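Local coordinates for glycoside hydrolase family protein (Novosphingobium sp. PP1Y, PDB 6Q2F), which probably hydrolyses terminal alpha-L-rhamnose units from rhamnosylated compounds, at residues P96-H101 against I1113-M1118; A651-A656 against G691-I696; A811-G816 against A846-G851. All coordinates share one frame; numbering follows the deposited sequence.

Contact 1: residues P96-H101 against I1113-M1118; sequences PQIVDH and ITWTAM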
loop_
_atom_site.group_PDB
_atom_site.type_symbol
_atom_site.label_atom_id
_atom_site.label_comp_id
_atom_site.label_asym_id
_atom_site.label_seq_id
_atom_site.Cartn_x
_atom_site.Cartn_y
_atom_site.Cartn_z
ATOM N N PRO A 96 9.635 26.815 5.262
ATOM C CA PRO A 96 9.917 28.173 5.744
ATOM C C PRO A 96 9.247 28.424 7.084
ATOM O O PRO A 96 8.175 27.896 7.386
ATOM C CB PRO A 96 9.346 29.080 4.644
ATOM C CG PRO A 96 9.283 28.183 3.414
ATOM C CD PRO A 96 8.974 26.823 3.947
ATOM N N GLN A 97 9.926 29.201 7.912
ATOM C CA GLN A 97 9.408 29.551 9.226
ATOM C C GLN A 97 8.414 30.693 9.059
ATOM O O GLN A 97 8.780 31.788 8.637
ATOM C CB GLN A 97 10.541 29.948 10.165
ATOM C CG GLN A 97 10.082 30.124 11.599
ATOM C CD GLN A 97 11.180 30.655 12.493
ATOM O OE1 GLN A 97 12.351 30.316 12.325
ATOM N NE2 GLN A 97 10.805 31.506 13.450
ATOM N N ILE A 98 7.152 30.424 9.368
ATOM C CA ILE A 98 6.107 31.435 9.345
ATOM C C ILE A 98 5.534 31.667 10.722
ATOM O O ILE A 98 4.596 32.453 10.875
ATOM C CB ILE A 98 5.000 31.065 8.347
ATOM C CG1 ILE A 98 4.284 29.801 8.818
ATOM C CG2 ILE A 98 5.617 30.793 6.994
ATOM C CD1 ILE A 98 2.922 29.599 8.150
ATOM N N VAL A 99 6.068 31.003 11.729
ATOM C CA VAL A 99 5.742 31.298 13.100
ATOM C C VAL A 99 6.879 32.100 13.714
ATOM O O VAL A 99 8.019 32.108 13.237
ATOM C CB VAL A 99 5.491 30.016 13.910
ATOM C CG1 VAL A 99 4.331 29.253 13.313
ATOM C CG2 VAL A 99 6.764 29.169 13.948
ATOM N N ASP A 100 6.555 32.773 14.813
ATOM C CA ASP A 100 7.539 33.545 15.553
ATOM C C ASP A 100 8.710 32.676 16.012
ATOM O O ASP A 100 9.869 33.107 15.963
ATOM C CB ASP A 100 6.836 34.213 16.730
ATOM C CG ASP A 100 7.758 35.064 17.535
ATOM O OD1 ASP A 100 8.403 34.508 18.444
ATOM O OD2 ASP A 100 7.831 36.280 17.257
ATOM N N HIS A 101 8.435 31.443 16.437
ATOM C CA HIS A 101 9.503 30.520 16.811
ATOM C C HIS A 101 9.059 29.075 16.607
ATOM O O HIS A 101 7.966 28.679 17.036
ATOM C CB HIS A 101 9.938 30.736 18.263
ATOM C CG HIS A 101 8.806 30.690 19.241
ATOM N ND1 HIS A 101 7.966 31.761 19.460
ATOM C CD2 HIS A 101 8.382 29.703 20.067
ATOM C CE1 HIS A 101 7.068 31.436 20.373
ATOM N NE2 HIS A 101 7.296 30.191 20.757
ATOM N N ILE A 1113 -1.925 38.379 -3.120
ATOM C CA ILE A 1113 -2.855 37.924 -2.095
ATOM C C ILE A 1113 -2.316 36.694 -1.376
ATOM O O ILE A 1113 -2.498 36.548 -0.164
ATOM C CB ILE A 1113 -4.239 37.637 -2.724
ATOM C CG1 ILE A 1113 -4.846 38.909 -3.337
ATOM C CG2 ILE A 1113 -5.196 37.030 -1.717
ATOM C CD1 ILE A 1113 -4.963 40.063 -2.384
ATOM N N THR A 1114 -1.644 35.802 -2.101
ATOM C CA THR A 1114 -1.334 34.481 -1.584
ATOM C C THR A 1114 0.097 34.402 -1.075
ATOM O O THR A 1114 0.965 35.190 -1.453
ATOM C CB THR A 1114 -1.531 33.393 -2.640
ATOM O OG1 THR A 1114 -0.523 33.538 -3.652
ATOM C CG2 THR A 1114 -2.919 33.488 -3.259
ATOM N N TRP A 1115 0.313 33.416 -0.208
ATOM C CA TRP A 1115 1.630 32.961 0.213
ATOM C C TRP A 1115 1.657 31.440 0.166
ATOM O O TRP A 1115 0.736 30.783 0.673
ATOM C CB TRP A 1115 1.962 33.439 1.626
ATOM C CG TRP A 1115 3.362 33.081 2.064
ATOM C CD1 TRP A 1115 4.453 33.904 2.049
ATOM C CD2 TRP A 1115 3.818 31.817 2.563
ATOM N NE1 TRP A 1115 5.554 33.233 2.515
ATOM C CE2 TRP A 1115 5.192 31.952 2.843
ATOM C CE3 TRP A 1115 3.195 30.584 2.814
ATOM C CZ2 TRP A 1115 5.960 30.902 3.351
ATOM C CZ3 TRP A 1115 3.963 29.539 3.311
ATOM C CH2 TRP A 1115 5.331 29.708 3.582
ATOM N N THR A 1116 2.690 30.888 -0.472
ATOM C CA THR A 1116 3.011 29.468 -0.409
ATOM C C THR A 1116 4.512 29.350 -0.195
ATOM O O THR A 1116 5.266 30.279 -0.485
ATOM C CB THR A 1116 2.625 28.698 -1.682
ATOM O OG1 THR A 1116 3.397 29.185 -2.788
ATOM C CG2 THR A 1116 1.123 28.845 -1.992
ATOM N N ALA A 1117 4.945 28.173 0.280
ATOM C CA ALA A 1117 6.361 27.953 0.565
ATOM C C ALA A 1117 7.204 27.994 -0.706
ATOM O O ALA A 1117 8.225 28.691 -0.759
ATOM C CB ALA A 1117 6.548 26.622 1.284
HETATM N N MSE A 1118 6.810 27.237 -1.727
HETATM C CA MSE A 1118 7.523 27.208 -3.000
HETATM C C MSE A 1118 6.563 27.694 -4.088
HETATM O O MSE A 1118 5.356 27.790 -3.856
HETATM C CB MSE A 1118 8.062 25.797 -3.307
HETATM C CG MSE A 1118 9.228 25.321 -2.423
HETATM SE SE MSE A 1118 10.813 26.478 -2.328
HETATM C CE MSE A 1118 11.334 26.561 -4.202
#

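Contact 2: residues A651-A656 against G691-I696; sequences APWAFA and GLSLAI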
loop_
_atom_site.group_PDB
_atom_site.type_symbol
_atom_site.label_atom_id
_atom_site.label_comp_id
_atom_site.label_asym_id
_atom_site.label_seq_id
_atom_site.Cartn_x
_atom_site.Cartn_y
_atom_site.Cartn_z
ATOM N N ALA A 651 0.419 19.111 -7.855
ATOM C CA ALA A 651 -0.865 19.664 -8.294
ATOM C C ALA A 651 -1.346 20.655 -7.243
ATOM O O ALA A 651 -2.336 20.418 -6.542
ATOM C CB ALA A 651 -1.884 18.547 -8.535
ATOM N N PRO A 652 -0.665 21.794 -7.118
ATOM C CA PRO A 652 -0.919 22.720 -5.997
ATOM C C PRO A 652 -2.351 23.234 -5.957
ATOM O O PRO A 652 -2.807 23.928 -6.867
ATOM C CB PRO A 652 0.068 23.861 -6.259
ATOM C CG PRO A 652 1.025 23.337 -7.267
ATOM C CD PRO A 652 0.304 22.334 -8.080
ATOM N N TRP A 653 -3.050 22.915 -4.865
ATOM C CA TRP A 653 -4.409 23.398 -4.603
ATOM C C TRP A 653 -5.335 23.214 -5.804
ATOM O O TRP A 653 -6.320 23.936 -5.970
ATOM C CB TRP A 653 -4.390 24.858 -4.137
ATOM C CG TRP A 653 -3.840 24.967 -2.728
ATOM C CD1 TRP A 653 -4.552 24.871 -1.566
ATOM C CD2 TRP A 653 -2.464 25.141 -2.343
ATOM N NE1 TRP A 653 -3.710 24.989 -0.488
ATOM C CE2 TRP A 653 -2.425 25.151 -0.935
ATOM C CE3 TRP A 653 -1.268 25.305 -3.052
ATOM C CZ2 TRP A 653 -1.233 25.301 -0.218
ATOM C CZ3 TRP A 653 -0.081 25.444 -2.338
ATOM C CH2 TRP A 653 -0.074 25.440 -0.936
ATOM N N ALA A 654 -5.070 22.195 -6.623
ATOM C CA ALA A 654 -5.821 21.987 -7.856
ATOM C C ALA A 654 -6.987 21.006 -7.692
ATOM O O ALA A 654 -7.294 20.243 -8.615
ATOM C CB ALA A 654 -4.870 21.542 -8.966
ATOM N N PHE A 655 -7.674 21.025 -6.557
ATOM C CA PHE A 655 -8.763 20.082 -6.346
ATOM C C PHE A 655 -9.917 20.729 -5.603
ATOM O O PHE A 655 -9.730 21.381 -4.575
ATOM C CB PHE A 655 -8.296 18.831 -5.542
ATOM C CG PHE A 655 -7.135 18.114 -6.142
ATOM C CD1 PHE A 655 -5.831 18.482 -5.814
ATOM C CD2 PHE A 655 -7.341 17.051 -7.017
ATOM C CE1 PHE A 655 -4.738 17.791 -6.356
ATOM C CE2 PHE A 655 -6.261 16.350 -7.567
ATOM C CZ PHE A 655 -4.958 16.716 -7.235
ATOM N N ALA A 656 -11.100 20.532 -6.140
ATOM C CA ALA A 656 -12.362 20.760 -5.470
ATOM C C ALA A 656 -13.052 19.407 -5.402
ATOM O O ALA A 656 -12.622 18.465 -6.075
ATOM C CB ALA A 656 -13.219 21.783 -6.228
ATOM N N GLY A 691 -0.991 29.113 2.417
ATOM C CA GLY A 691 -0.077 28.776 3.498
ATOM C C GLY A 691 0.746 27.508 3.328
ATOM O O GLY A 691 1.177 27.180 2.220
ATOM N N LEU A 692 1.003 26.800 4.428
ATOM C CA LEU A 692 1.892 25.645 4.394
ATOM C C LEU A 692 1.255 24.454 3.687
ATOM O O LEU A 692 0.032 24.302 3.654
ATOM C CB LEU A 692 2.259 25.221 5.802
ATOM C CG LEU A 692 2.986 26.211 6.689
ATOM C CD1 LEU A 692 3.162 25.539 8.041
ATOM C CD2 LEU A 692 4.294 26.600 6.088
ATOM N N SER A 693 2.116 23.610 3.132
ATOM C CA SER A 693 1.713 22.396 2.445
ATOM C C SER A 693 2.756 21.350 2.806
ATOM O O SER A 693 3.884 21.702 3.150
ATOM C CB SER A 693 1.677 22.615 0.933
ATOM O OG SER A 693 2.952 22.993 0.442
ATOM N N LEU A 694 2.433 20.079 2.670
ATOM C CA LEU A 694 3.384 19.025 2.958
ATOM C C LEU A 694 4.237 18.842 1.736
ATOM O O LEU A 694 3.995 18.002 0.943
ATOM C CB LEU A 694 2.656 17.730 3.276
ATOM C CG LEU A 694 3.479 16.452 3.301
ATOM C CD1 LEU A 694 4.504 16.462 4.395
ATOM C CD2 LEU A 694 2.643 15.202 3.383
ATOM N N ALA A 695 5.233 19.683 1.599
ATOM C CA ALA A 695 6.114 19.668 0.460
ATOM C C ALA A 695 5.334 19.801 -0.851
ATOM O O ALA A 695 4.536 20.650 -0.976
ATOM C CB ALA A 695 7.021 18.466 0.479
ATOM N N ILE A 696 5.562 18.925 -1.792
ATOM C CA ILE A 696 4.914 18.985 -3.072
ATOM C C ILE A 696 3.652 18.181 -3.089
ATOM O O ILE A 696 3.148 17.859 -4.126
ATOM C CB ILE A 696 5.805 18.354 -4.131
ATOM C CG1 ILE A 696 6.123 16.928 -3.763
ATOM C CG2 ILE A 696 7.095 19.113 -4.298
ATOM C CD1 ILE A 696 6.775 16.173 -4.884
HETATM O O HOH W 1 -0.024 18.273 -5.249
#

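Contact 3: residues A811-G816 against A846-G851; sequences ALVVGG and ARLWPG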
loop_
_atom_site.group_PDB
_atom_site.type_symbol
_atom_site.label_atom_id
_atom_site.label_comp_id
_atom_site.label_asym_id
_atom_site.label_seq_id
_atom_site.Cartn_x
_atom_site.Cartn_y
_atom_site.Cartn_z
ATOM N N ALA A 811 -8.453 -31.062 3.782
ATOM C CA ALA A 811 -9.366 -31.330 4.886
ATOM C C ALA A 811 -10.664 -30.542 4.720
ATOM O O ALA A 811 -11.754 -31.052 5.015
ATOM C CB ALA A 811 -8.694 -30.997 6.220
ATOM N N LEU A 812 -10.575 -29.302 4.234
ATOM C CA LEU A 812 -11.791 -28.528 4.012
ATOM C C LEU A 812 -12.623 -29.134 2.888
ATOM O O LEU A 812 -13.844 -29.264 3.019
ATOM C CB LEU A 812 -11.443 -27.074 3.706
ATOM C CG LEU A 812 -10.798 -26.280 4.844
ATOM C CD1 LEU A 812 -10.247 -24.963 4.320
ATOM C CD2 LEU A 812 -11.811 -26.027 5.952
ATOM N N VAL A 813 -11.974 -29.502 1.778
ATOM C CA VAL A 813 -12.648 -30.219 0.695
ATOM C C VAL A 813 -13.355 -31.457 1.236
ATOM O O VAL A 813 -14.574 -31.609 1.091
ATOM C CB VAL A 813 -11.648 -30.585 -0.421
ATOM C CG1 VAL A 813 -12.314 -31.470 -1.457
ATOM C CG2 VAL A 813 -11.105 -29.332 -1.095
ATOM N N VAL A 814 -12.600 -32.353 1.891
ATOM C CA VAL A 814 -13.199 -33.589 2.407
ATOM C C VAL A 814 -14.325 -33.273 3.395
ATOM O O VAL A 814 -15.312 -34.013 3.496
ATOM C CB VAL A 814 -12.112 -34.491 3.020
ATOM C CG1 VAL A 814 -12.723 -35.668 3.790
ATOM C CG2 VAL A 814 -11.218 -35.046 1.893
ATOM N N GLY A 815 -14.217 -32.145 4.109
ATOM C CA GLY A 815 -15.264 -31.725 5.026
ATOM C C GLY A 815 -16.472 -31.078 4.359
ATOM O O GLY A 815 -17.426 -30.729 5.063
ATOM N N GLY A 816 -16.435 -30.881 3.042
ATOM C CA GLY A 816 -17.608 -30.443 2.292
ATOM C C GLY A 816 -17.425 -29.224 1.399
ATOM O O GLY A 816 -18.370 -28.814 0.721
ATOM N N ALA A 846 -3.116 -36.229 -5.651
ATOM C CA ALA A 846 -3.842 -37.234 -6.424
ATOM C C ALA A 846 -5.298 -37.334 -5.981
ATOM O O ALA A 846 -6.176 -37.574 -6.807
ATOM C CB ALA A 846 -3.149 -38.610 -6.333
ATOM N N ARG A 847 -5.581 -37.122 -4.693
ATOM C CA ARG A 847 -6.961 -37.241 -4.224
ATOM C C ARG A 847 -7.807 -36.057 -4.677
ATOM O O ARG A 847 -8.944 -36.240 -5.134
ATOM C CB ARG A 847 -7.013 -37.377 -2.699
ATOM C CG ARG A 847 -8.342 -37.985 -2.232
ATOM C CD ARG A 847 -8.539 -37.940 -0.717
ATOM N NE ARG A 847 -9.927 -38.270 -0.399
ATOM C CZ ARG A 847 -10.413 -38.411 0.832
ATOM N NH1 ARG A 847 -9.633 -38.256 1.886
ATOM N NH2 ARG A 847 -11.689 -38.718 1.008
ATOM N N LEU A 848 -7.283 -34.837 -4.557
ATOM C CA LEU A 848 -8.086 -33.682 -4.934
ATOM C C LEU A 848 -8.152 -33.506 -6.440
ATOM O O LEU A 848 -9.106 -32.904 -6.939
ATOM C CB LEU A 848 -7.550 -32.389 -4.304
ATOM C CG LEU A 848 -7.463 -32.234 -2.795
ATOM C CD1 LEU A 848 -7.529 -30.779 -2.370
ATOM C CD2 LEU A 848 -8.507 -33.062 -2.096
ATOM N N TRP A 849 -7.156 -33.999 -7.168
ATOM C CA TRP A 849 -7.082 -33.833 -8.621
ATOM C C TRP A 849 -6.901 -35.196 -9.271
ATOM O O TRP A 849 -5.844 -35.491 -9.842
ATOM C CB TRP A 849 -5.951 -32.877 -9.003
ATOM C CG TRP A 849 -6.277 -31.457 -8.646
ATOM C CD1 TRP A 849 -7.022 -30.589 -9.379
ATOM C CD2 TRP A 849 -5.886 -30.754 -7.461
ATOM N NE1 TRP A 849 -7.118 -29.389 -8.731
ATOM C CE2 TRP A 849 -6.433 -29.461 -7.549
ATOM C CE3 TRP A 849 -5.123 -31.089 -6.341
ATOM C CZ2 TRP A 849 -6.241 -28.498 -6.558
ATOM C CZ3 TRP A 849 -4.938 -30.132 -5.348
ATOM C CH2 TRP A 849 -5.494 -28.856 -5.467
ATOM N N PRO A 850 -7.925 -36.057 -9.206
ATOM C CA PRO A 850 -7.757 -37.437 -9.705
ATOM C C PRO A 850 -7.662 -37.533 -11.211
ATOM O O PRO A 850 -7.151 -38.540 -11.718
ATOM C CB PRO A 850 -9.005 -38.161 -9.186
ATOM C CG PRO A 850 -10.018 -37.101 -9.074
ATOM C CD PRO A 850 -9.275 -35.835 -8.664
ATOM N N GLY A 851 -8.145 -36.531 -11.939
ATOM C CA GLY A 851 -7.980 -36.483 -13.376
ATOM C C GLY A 851 -9.207 -35.987 -14.108
ATOM O O GLY A 851 -9.096 -35.363 -15.169
#

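Contact 1: residues P96-H101 against I1113-M1118
W1115 and P96 carry most of this surface contact, with I98 and A1117 beside them. The six-membered half of the W1115 indole meets P96 and I98 of the 96-101 loop. P96 stands at the edge of the indole, near its plane, with CB 4.1 Å from W1115 CZ2. I98 crosses the ring at a slant and comes closest through its short branch, CG2, which lies 3.6 Å from W1115 CH2. The indole reaches the loop because CG of W1115 is turned opposite the backbone N (chi1 -176°). The pyrrolidine ring of P96 also spans from the indole to A1117: P96 CD sits 3.6 Å from A1117 CB and P96 CG 3.8 Å from the same methyl. The small alanine is consistent with the close approach, 6.3 Å between the CA atoms of P96 and A1117, while a rigid proline offers a compact apolar surface without a backbone N-H to satisfy.

No hydrogen bond joins the segments. The loop is braced from within by Q97, whose NE2 donates to V99 O at 2.9 Å, nearly straight (164°), and from outside by N65, whose ND2 bonds P96 O and whose OD1 bonds I98 N. W1115 is tied by backbone bonds to K689 and G691, and its ring takes part in a cation-pi contact with K688. The meeting of a loop following the barrel strand 85-91 with the galactose-binding-like region is therefore apolar, resting on shape and on the burial of carbon surface, with its polar fastenings supplied by neighbours.

Contact 2: residues A651-A656 against G691-I696
A type II beta turn from A651 to A654, in the loop that follows barrel strand 642-649, presents W653 to the 691-696 segment. The turn is closed by A654 N bonding to A651 O at 3.3 Å, and P652 suits its second position because its ring already fixes phi near -60°. W653 occupies the third position with a positive phi of 49°. Its CG lies opposite the carbonyl carbon (chi1 -72°), and the far end of the indole then comes closer to the other segment than its CB direction suggests.

That end, CH2, packs 3.8 Å from S693 CB and 3.8 Å from G691 O, both placed obliquely to the ring. L692 O stands at the ring edge, near its plane, 4.2 Å from W653 CZ2. These are van der Waals contacts with backbone and a short side chain; serine adds little bulk where the indole must fit. G691 has backbone angles that favour glycine, since a CB would press on the preceding carbonyl.

A water accepts from A651 N at 2.8 Å and makes a weak bond to I696 O, loosely linking the start of 651-656 to the end of 691-696. Y700 stacks on the W653 indole and W1098 meets it edge-to-face, making an aromatic cluster. Such loops beyond the C-terminal ends of parallel strands are typical of the (beta/alpha)8-barrel of many glycoside hydrolases.

Contact 3: residues A811-G816 against A846-G851
V814 lays its CG2 methyl over one face of the R847 guanidinium, 3.5 Å above the plane and displaced toward the rim. The methyl is 3.6 Å from both R847 CZ and R847 NH1. The two side chains cross at about a right angle. R847 gets there by an extended chain, its CG opposite the backbone N (chi1 -160°), which carries the planar group over to V814. The contact is dispersive: the flat cation offers a carbon-like face to a valine, while its N-H bonds point around the rim. R847 is exposed, so its N-H groups can probably meet solvent while the group covers an apolar residue.

Next to these two in sequence, V813 and L848 meet tip to tip in a buried position. V813 CG2 lies 4.1 Å from L848 CD1, and V813 CG1 4.2 Å from L848 CD2, so both methyls of each side chain take part. Branched aliphatic residues fit this place, where the CA atoms of V813 and L848 are 8.0 Å apart. Beneath them V857 and V862, from two antiparallel strands, touch both V813 and L848 and continue the apolar layer.

Each helix ends close by. G815 N to A811 O is a regular helical bond of helix 803-814, which then finishes in a Schellman motif; G816 N to V813 O belongs to it, with a positive phi (128°) that glycine readily adopts. The pairing of helices 803-814 and 838-848 over strands 854-857 and 860-863 is typical of helix layers packed on a sheet in an alpha/beta domain.

From the N terminus, the chain first meets contact 1 at 96-101, in a loop after a strand of the barrel sheet, and returns to it only at 1113-1118, some thousand residues later. Contacts 2 and 3 both fall within that span. Contact 2 closes a short loop, 651-656 to 691-696, and contact 3 follows in series, joining two helices of a separate mixed-sheet region. Contacts 1 and 2 touch, their centres about 14 Å apart: L692 packs on I98 and W1115, and T1116 on W653, tying barrel loops to the galactose-binding-like region. Contact 3 lies across the molecule, its centre about 67 Å from that of contact 1.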